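PDB 4ZCF: type III restriction-modification enzyme EcoP15I Mod subunit from Escherichia coli, which methylates one adenine in the asymmetric DNA site 5'-CAGCAG-3' using S-adenosylmethionine, and joins Res subunits for DNA restriction. Local coordinates for residues Phe440-Gly445 and Asp489-Arg494. Residues are numbered along the deposited sequence; the frame is centred on the assembly and turned at random.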
ATOM      1  N   PHE A 440      -4.729  -0.842  17.273  1.00 34.85           N
ATOM      2  CA  PHE A 440      -4.864   0.429  17.995  1.00 34.11           C
ATOM      3  C   PHE A 440      -6.307   0.872  18.266  1.00 38.62           C
ATOM      4  O   PHE A 440      -6.522   1.956  18.776  1.00 39.29           O
ATOM      5  CB  PHE A 440      -3.931   1.525  17.444  1.00 35.48           C
ATOM      6  CG  PHE A 440      -4.038   1.832  15.964  1.00 34.69           C
ATOM      7  CD1 PHE A 440      -4.920   2.811  15.499  1.00 36.72           C
ATOM      8  CD2 PHE A 440      -3.224   1.187  15.046  1.00 32.43           C
ATOM      9  CE1 PHE A 440      -5.019   3.096  14.131  1.00 36.46           C
ATOM     10  CE2 PHE A 440      -3.311   1.484  13.683  1.00 35.00           C
ATOM     11  CZ  PHE A 440      -4.215   2.427  13.230  1.00 33.61           C
ATOM     12  N   PHE A 441      -7.287  -0.016  17.978  1.00 36.03           N
ATOM     13  CA  PHE A 441      -8.726   0.099  18.272  1.00 35.58           C
ATOM     14  C   PHE A 441      -9.060  -1.236  18.943  1.00 39.79           C
ATOM     15  O   PHE A 441      -9.924  -1.954  18.439  1.00 41.22           O
ATOM     16  CB  PHE A 441      -9.585   0.275  16.987  1.00 36.97           C
ATOM     17  CG  PHE A 441      -9.532   1.649  16.353  1.00 39.00           C
ATOM     18  CD1 PHE A 441     -10.262   2.710  16.888  1.00 42.02           C
ATOM     19  CD2 PHE A 441      -8.733   1.890  15.239  1.00 39.79           C
ATOM     20  CE1 PHE A 441     -10.209   3.976  16.300  1.00 42.79           C
ATOM     21  CE2 PHE A 441      -8.676   3.161  14.665  1.00 41.88           C
ATOM     22  CZ  PHE A 441      -9.415   4.195  15.195  1.00 40.05           C
ATOM     23  N   ALA A 442      -8.334  -1.602  20.045  1.00 33.64           N
ATOM     24  CA  ALA A 442      -8.469  -2.884  20.754  1.00 33.82           C
ATOM     25  C   ALA A 442      -9.881  -3.487  20.796  1.00 43.27           C
ATOM     26  O   ALA A 442     -10.051  -4.698  20.559  1.00 43.05           O
ATOM     27  CB  ALA A 442      -7.895  -2.789  22.162  1.00 34.26           C
ATOM     28  N   GLY A 443     -10.861  -2.623  21.081  1.00 42.42           N
ATOM     29  CA  GLY A 443     -12.263  -2.969  21.222  1.00 43.12           C
ATOM     30  C   GLY A 443     -12.470  -3.744  22.502  1.00 48.25           C
ATOM     31  O   GLY A 443     -12.393  -3.177  23.586  1.00 48.83           O
ATOM     32  N   SER A 444     -12.672  -5.064  22.363  1.00 43.68           N
ATOM     33  CA  SER A 444     -12.877  -6.033  23.424  1.00 41.86           C
ATOM     34  C   SER A 444     -11.604  -6.781  23.799  1.00 43.77           C
ATOM     35  O   SER A 444     -11.591  -7.429  24.840  1.00 43.53           O
ATOM     36  CB  SER A 444     -13.971  -7.023  23.023  1.00 45.97           C
ATOM     37  OG  SER A 444     -13.830  -7.570  21.721  1.00 54.13           O
ATOM     38  N   GLY A 445     -10.563  -6.688  22.954  1.00 38.62           N
ATOM     39  CA  GLY A 445      -9.281  -7.366  23.119  1.00 37.28           C
ATOM     40  C   GLY A 445      -9.093  -8.603  22.253  1.00 41.71           C
ATOM     41  O   GLY A 445      -8.175  -9.402  22.478  1.00 41.44           O
ATOM     42  N   ASP A 489     -11.090  -0.930  31.095  1.00 45.81           N
ATOM     43  CA  ASP A 489     -11.237  -1.828  32.242  1.00 46.08           C
ATOM     44  C   ASP A 489     -11.716  -3.217  31.819  1.00 48.38           C
ATOM     45  O   ASP A 489     -11.175  -4.212  32.307  1.00 47.30           O
ATOM     46  CB  ASP A 489     -12.191  -1.227  33.293  1.00 48.39           C
ATOM     47  CG  ASP A 489     -11.708   0.032  33.974  1.00 55.26           C
ATOM     48  OD1 ASP A 489     -10.494   0.138  34.229  1.00 55.44           O
ATOM     49  OD2 ASP A 489     -12.563   0.874  34.336  1.00 63.89           O
ATOM     50  N   LEU A 490     -12.701  -3.275  30.888  1.00 45.09           N
ATOM     51  CA  LEU A 490     -13.254  -4.514  30.317  1.00 45.23           C
ATOM     52  C   LEU A 490     -12.225  -5.195  29.455  1.00 49.24           C
ATOM     53  O   LEU A 490     -12.161  -6.431  29.439  1.00 49.63           O
ATOM     54  CB  LEU A 490     -14.455  -4.227  29.429  1.00 45.48           C
ATOM     55  CG  LEU A 490     -15.725  -3.774  30.075  1.00 51.48           C
ATOM     56  CD1 LEU A 490     -16.411  -2.777  29.170  1.00 52.43           C
ATOM     57  CD2 LEU A 490     -16.640  -4.976  30.407  1.00 53.26           C
ATOM     58  N   THR A 491     -11.459  -4.382  28.689  1.00 44.57           N
ATOM     59  CA  THR A 491     -10.389  -4.837  27.805  1.00 43.63           C
ATOM     60  C   THR A 491      -9.297  -5.475  28.627  1.00 44.22           C
ATOM     61  O   THR A 491      -8.908  -6.589  28.304  1.00 45.27           O
ATOM     62  CB  THR A 491      -9.893  -3.686  26.903  1.00 51.68           C
ATOM     63  OG1 THR A 491     -11.006  -3.217  26.147  1.00 55.04           O
ATOM     64  CG2 THR A 491      -8.750  -4.106  25.967  1.00 43.84           C
ATOM     65  N   LYS A 492      -8.804  -4.781  29.678  1.00 38.52           N
ATOM     66  CA  LYS A 492      -7.746  -5.275  30.582  1.00 37.74           C
ATOM     67  C   LYS A 492      -8.166  -6.614  31.204  1.00 40.21           C
ATOM     68  O   LYS A 492      -7.405  -7.579  31.121  1.00 40.11           O
ATOM     69  CB  LYS A 492      -7.419  -4.223  31.666  1.00 39.25           C
ATOM     70  CG  LYS A 492      -6.346  -4.649  32.687  1.00 33.21           C
ATOM     71  CD  LYS A 492      -6.297  -3.628  33.838  1.00 37.60           C
ATOM     72  CE  LYS A 492      -5.147  -3.870  34.788  1.00 47.85           C
ATOM     73  NZ  LYS A 492      -5.096  -2.835  35.851  1.00 60.39           N
ATOM     74  N   GLU A 493      -9.405  -6.680  31.740  1.00 36.01           N
ATOM     75  CA  GLU A 493      -9.995  -7.879  32.322  1.00 37.35           C
ATOM     76  C   GLU A 493     -10.128  -9.027  31.328  1.00 42.42           C
ATOM     77  O   GLU A 493      -9.820 -10.166  31.700  1.00 43.94           O
ATOM     78  CB  GLU A 493     -11.356  -7.566  32.986  1.00 39.49           C
ATOM     79  CG  GLU A 493     -12.081  -8.759  33.616  1.00 52.65           C
ATOM     80  CD  GLU A 493     -11.474  -9.461  34.825  1.00 70.41           C
ATOM     81  OE1 GLU A 493     -10.234  -9.428  35.000  1.00 42.64           O
ATOM     82  OE2 GLU A 493     -12.247 -10.100  35.575  1.00 73.31           O
ATOM     83  N   ARG A 494     -10.567  -8.744  30.072  1.00 37.66           N
ATOM     84  CA  ARG A 494     -10.728  -9.781  29.032  1.00 37.37           C
ATOM     85  C   ARG A 494      -9.419 -10.462  28.727  1.00 43.24           C
ATOM     86  O   ARG A 494      -9.412 -11.660  28.447  1.00 44.10           O
ATOM     87  CB  ARG A 494     -11.317  -9.216  27.721  1.00 35.86           C
ATOM     88  CG  ARG A 494     -11.841 -10.307  26.807  1.00 39.97           C
ATOM     89  CD  ARG A 494     -11.005 -10.653  25.574  1.00 38.98           C
ATOM     90  NE  ARG A 494     -11.759 -10.182  24.410  1.00 52.99           N
ATOM     91  CZ  ARG A 494     -12.024 -10.869  23.310  1.00 52.65           C
ATOM     92  NH1 ARG A 494     -11.505 -12.070  23.127  1.00 37.38           N
ATOM     93  NH2 ARG A 494     -12.773 -10.336  22.358  1.00 51.91           N
TER
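The carbonyl oxygen of S444 accepts a hydrogen bond from R494 NE across 2.8 Å, with NE standing above the carbonyl plane and the N-H...O angle bent to 142°. The same guanidinium reaches the serine a second time: R494 NH2 donates to S444 OG at 3.0 Å, and here the hydroxyl lies close to the guanidinium plane. R494 thus holds S444 side-on, one nitrogen on the backbone and one on the side chain, which should fix the turn of both groups. Its chain leaves the helix with CG anti to the backbone N (chi1 -164°) and then bends at chi2 and chi3, curling CB, CG and CD around S444 O. The C atom of G445 lies 3.7 Å above one face of the R494 guanidinium, offset toward its rim. One turn earlier, T491 CG2 meets A442 CB at 4.1 Å, while T491 OG1 sits near G443 O but hydrogen-bonds to I487 O of its own helix. Helix 487-500 is thereby pinned to the glycine-rich FFAGSG loop between strand 434-439 and helix 446-455, consistent with motif I, the S-adenosylmethionine-binding loop of Rossmann-like N6-adenine methyltransferases.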